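Local atomic coordinates of protein ElaA (Escherichia coli, PDB entry 5Z6N), a protein that probably acts as an N-acetyltransferase of the GNAT superfamily, moving acetyl groups from acetyl coenzyme A to amines. Residues G88-V91 with G92-L95; L120-F123 with Y124-F127. All coordinates share one frame; numbering follows the deposited sequence.

Contact 1: G88-V91 with G92-L95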
loop_
_atom_site.group_PDB
_atom_site.type_symbol
_atom_site.label_atom_id
_atom_site.label_comp_id
_atom_site.label_asym_id
_atom_site.label_seq_id
_atom_site.Cartn_x
_atom_site.Cartn_y
_atom_site.Cartn_z
ATOM N N GLY B 88 -15.688 2.882 18.717
ATOM C CA GLY B 88 -16.411 3.173 19.937
ATOM C C GLY B 88 -17.361 2.081 20.360
ATOM O O GLY B 88 -18.384 2.373 20.989
ATOM N N GLU B 89 -17.054 0.821 20.038
ATOM C CA GLU B 89 -18.067 -0.219 20.163
ATOM C C GLU B 89 -17.587 -1.663 20.287
ATOM O O GLU B 89 -18.210 -2.571 19.727
ATOM C CB GLU B 89 -19.049 -0.101 18.998
ATOM C CG GLU B 89 -20.451 -0.573 19.303
ATOM C CD GLU B 89 -21.487 0.177 18.499
ATOM O OE1 GLU B 89 -21.094 1.047 17.695
ATOM O OE2 GLU B 89 -22.693 -0.101 18.669
ATOM N N LYS B 90 -16.490 -1.888 21.012
ATOM C CA LYS B 90 -16.027 -3.174 21.531
ATOM C C LYS B 90 -15.193 -3.934 20.492
ATOM O O LYS B 90 -14.581 -4.943 20.848
ATOM C CB LYS B 90 -17.167 -4.101 22.003
ATOM C CG LYS B 90 -17.170 -4.436 23.494
ATOM C CD LYS B 90 -18.539 -4.979 23.902
ATOM C CE LYS B 90 -18.543 -5.592 25.301
ATOM N NZ LYS B 90 -18.345 -4.605 26.403
ATOM N N VAL B 91 -15.145 -3.501 19.229
ATOM C CA VAL B 91 -14.420 -4.272 18.220
ATOM C C VAL B 91 -12.914 -4.185 18.445
ATOM O O VAL B 91 -12.188 -5.167 18.248
ATOM C CB VAL B 91 -14.818 -3.811 16.804
ATOM C CG1 VAL B 91 -14.612 -2.323 16.655
ATOM C CG2 VAL B 91 -14.020 -4.571 15.748
ATOM N N GLY B 92 -12.419 -3.020 18.867
ATOM C CA GLY B 92 -11.000 -2.902 19.165
ATOM C C GLY B 92 -10.566 -3.844 20.270
ATOM O O GLY B 92 -9.506 -4.471 20.186
ATOM N N GLN B 93 -11.385 -3.962 21.318
ATOM C CA GLN B 93 -11.123 -4.938 22.369
ATOM C C GLN B 93 -11.159 -6.363 21.828
ATOM O O GLN B 93 -10.438 -7.234 22.329
ATOM C CB GLN B 93 -12.135 -4.753 23.504
ATOM C CG GLN B 93 -12.239 -5.907 24.487
ATOM C CD GLN B 93 -13.324 -6.895 24.108
ATOM O OE1 GLN B 93 -14.457 -6.507 23.819
ATOM N NE2 GLN B 93 -12.983 -8.180 24.102
ATOM N N GLN B 94 -11.974 -6.615 20.802
ATOM C CA GLN B 94 -12.022 -7.950 20.212
ATOM C C GLN B 94 -10.782 -8.228 19.369
ATOM O O GLN B 94 -10.224 -9.331 19.422
ATOM C CB GLN B 94 -13.293 -8.108 19.378
ATOM C CG GLN B 94 -14.533 -8.405 20.200
ATOM C CD GLN B 94 -15.808 -8.015 19.482
ATOM O OE1 GLN B 94 -16.738 -7.482 20.086
ATOM N NE2 GLN B 94 -15.853 -8.269 18.180
ATOM N N LEU B 95 -10.335 -7.241 18.591
ATOM C CA LEU B 95 -9.130 -7.417 17.782
ATOM C C LEU B 95 -7.920 -7.711 18.657
ATOM O O LEU B 95 -7.127 -8.615 18.363
ATOM C CB LEU B 95 -8.890 -6.168 16.931
ATOM C CG LEU B 95 -7.495 -5.965 16.337
ATOM C CD1 LEU B 95 -7.135 -7.085 15.378
ATOM C CD2 LEU B 95 -7.395 -4.615 15.656
#
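Gln94 folds back over the carbonyl of Lys90 at the start of helix 91-106, where the loop after strand 75-82 winds into the first helical turn. This is the region of GNAT motif A, whose loop and helix start typically hold the pyrophosphate of acetyl coenzyme A; a similar role is plausible here. Lys90 is the N-cap residue, and its positive phi (85°) lets the chain swing from the loop into the helix. Gln94 N then donates to Lys90 O at 3.1 Å, while the next turn bond runs from Leu95 N to Val91 O at 2.8 Å and is the straighter of the two. With CG placed anti to its own carbonyl carbon (chi1 -80°), the Gln94 side chain runs back toward the helix start. Its CB lies against Val91 O at 3.3 Å, CG follows at 3.5 Å from Lys90 O, and the amide carbon CD stays beside that same oxygen. Trp4 of strand 3-8 also packs on this side chain, and Val91 packs on Val82. At the tip, Gln94 OE1 lies 3.4 Å from Lys90 O, a close approach of two acceptors and not a hydrogen bond, with Lys90 CB 3.9 Å from OE1.

Contact 2: L120-F123 with Y124-F127; sequences LQNF and YQSF
From Leu120, the N-cap residue, to Tyr124 the chain makes a short helix, in which Gln125 N donates to Gln121 O at 2.9 Å and a weak bond joins Tyr124 N to Leu120 O. Three aromatic rings form a cluster on the side facing helix 91-106. Phe123 has CG anti to its backbone N (chi1 164°), which sets its ring beside its own carbonyl carbon, where it meets both Tyr124 and Phe127. Its edge is directed at the face of Tyr124 in a T-shaped pair, centroids 5.3 Å apart and planes at 72°, and Phe123 CD2 meets Tyr124 CD1 at 3.9 Å. Phe127, one turn on, presents its own edge to a face of Phe123, with its CE2 3.6 Å from Phe123 CZ and the planes at 65°. Both pairs are thus edge-to-face rather than parallel. Leu120 runs alongside the tyrosine and sets its CB 3.6 Å from Tyr124 CE2. On another side of the helix two extended glutamines, one turn apart, join through their amides: Gln121 NE2 donates to Gln125 OE1 at 3.2 Å, coming from above the carbonyl plane. The sequence and position fit the helix of GNAT motif B, which follows the strand that parts from its parallel neighbour. Tyr124 is buried over Leu114 and Ala116 of strand 112-117; Met96 of helix 91-106 touches all three rings, while the glutamines lie over Met146 of strand 143-148 and Pro131 of strand 129-131.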
loop_
_atom_site.group_PDB
_atom_site.type_symbol
_atom_site.label_atom_id
_atom_site.label_comp_id
_atom_site.label_asym_id
_atom_site.label_seq_id
_atom_site.Cartn_x
_atom_site.Cartn_y
_atom_site.Cartn_z
ATOM N N LEU B 120 -3.771 6.311 23.564
ATOM C CA LEU B 120 -4.292 4.950 23.601
ATOM C C LEU B 120 -3.734 4.127 24.758
ATOM O O LEU B 120 -3.927 2.907 24.780
ATOM C CB LEU B 120 -3.985 4.221 22.289
ATOM C CG LEU B 120 -4.295 4.853 20.935
ATOM C CD1 LEU B 120 -3.650 4.011 19.842
ATOM C CD2 LEU B 120 -5.793 4.982 20.714
ATOM N N GLN B 121 -3.055 4.761 25.716
ATOM C CA GLN B 121 -2.296 4.005 26.711
ATOM C C GLN B 121 -3.208 3.223 27.651
ATOM O O GLN B 121 -2.956 2.044 27.925
ATOM C CB GLN B 121 -1.392 4.954 27.497
ATOM C CG GLN B 121 -0.609 4.304 28.613
ATOM C CD GLN B 121 0.441 5.230 29.177
ATOM O OE1 GLN B 121 1.007 6.051 28.457
ATOM N NE2 GLN B 121 0.699 5.114 30.479
ATOM N N ASN B 122 -4.267 3.859 28.160
ATOM C CA ASN B 122 -5.143 3.197 29.123
ATOM C C ASN B 122 -5.913 2.034 28.511
ATOM O O ASN B 122 -6.376 1.159 29.251
ATOM C CB ASN B 122 -6.126 4.202 29.723
ATOM C CG ASN B 122 -5.565 4.908 30.936
ATOM O OD1 ASN B 122 -5.483 6.135 30.968
ATOM N ND2 ASN B 122 -5.167 4.136 31.941
ATOM N N PHE B 123 -6.066 2.010 27.185
ATOM C CA PHE B 123 -6.784 0.925 26.523
ATOM C C PHE B 123 -5.896 -0.302 26.358
ATOM O O PHE B 123 -6.378 -1.435 26.453
ATOM C CB PHE B 123 -7.325 1.413 25.171
ATOM C CG PHE B 123 -7.754 0.306 24.231
ATOM C CD1 PHE B 123 -9.060 -0.144 24.235
ATOM C CD2 PHE B 123 -6.873 -0.228 23.302
ATOM C CE1 PHE B 123 -9.474 -1.144 23.375
ATOM C CE2 PHE B 123 -7.280 -1.225 22.432
ATOM C CZ PHE B 123 -8.585 -1.682 22.468
ATOM N N TYR B 124 -4.603 -0.096 26.112
ATOM C CA TYR B 124 -3.675 -1.219 26.055
ATOM C C TYR B 124 -3.286 -1.707 27.443
ATOM O O TYR B 124 -2.970 -2.890 27.609
ATOM C CB TYR B 124 -2.419 -0.837 25.266
ATOM C CG TYR B 124 -2.674 -0.572 23.801
ATOM C CD1 TYR B 124 -3.182 -1.565 22.975
ATOM C CD2 TYR B 124 -2.397 0.669 23.240
ATOM C CE1 TYR B 124 -3.415 -1.329 21.630
ATOM C CE2 TYR B 124 -2.626 0.914 21.898
ATOM C CZ TYR B 124 -3.134 -0.088 21.096
ATOM O OH TYR B 124 -3.361 0.152 19.758
ATOM N N GLN B 125 -3.292 -0.821 28.444
ATOM C CA GLN B 125 -3.063 -1.257 29.817
ATOM C C GLN B 125 -4.187 -2.141 30.336
ATOM O O GLN B 125 -3.988 -2.855 31.325
ATOM C CB GLN B 125 -2.888 -0.052 30.742
ATOM C CG GLN B 125 -1.506 0.569 30.694
ATOM C CD GLN B 125 -1.407 1.857 31.492
ATOM O OE1 GLN B 125 -0.316 2.379 31.716
ATOM N NE2 GLN B 125 -2.545 2.372 31.931
ATOM N N SER B 126 -5.359 -2.110 29.701
ATOM C CA SER B 126 -6.454 -3.001 30.062
ATOM C C SER B 126 -6.296 -4.394 29.466
ATOM O O SER B 126 -7.154 -5.254 29.699
ATOM C CB SER B 126 -7.794 -2.404 29.622
ATOM O OG SER B 126 -8.194 -2.911 28.361
ATOM N N PHE B 127 -5.231 -4.632 28.702
ATOM C CA PHE B 127 -4.923 -5.947 28.157
ATOM C C PHE B 127 -3.661 -6.548 28.760
ATOM O O PHE B 127 -3.232 -7.623 28.329
ATOM C CB PHE B 127 -4.785 -5.872 26.636
ATOM C CG PHE B 127 -6.075 -5.599 25.925
ATOM C CD1 PHE B 127 -6.913 -6.640 25.564
ATOM C CD2 PHE B 127 -6.451 -4.304 25.615
ATOM C CE1 PHE B 127 -8.102 -6.394 24.913
ATOM C CE2 PHE B 127 -7.639 -4.051 24.963
ATOM C CZ PHE B 127 -8.465 -5.098 24.612
#

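Both contacts are local turns of helix in the same acetyltransferase domain, and they meet directly: Phe127 CZ lies 3.5 Å from Gln93 CA, and Phe123 CZ approaches Gly92 C at 3.7 Å. Helix 91-106 is thereby joined to the short helix 121-124. Contact 1 is partly buried, with Val91 and Leu95 packing on strand 75-82, and main-chain bonds give it its shape, a glutamine side chain running back beside the carbonyl of Lys90. Contact 2 sits nearer the surface, although its tyrosine is buried, and adds edge-to-face aromatic pairs and a side-chain amide bond to its main-chain bonds. Strands 3-8 and 75-82 serve the former, strands 112-117, 129-131 and 143-148 the latter.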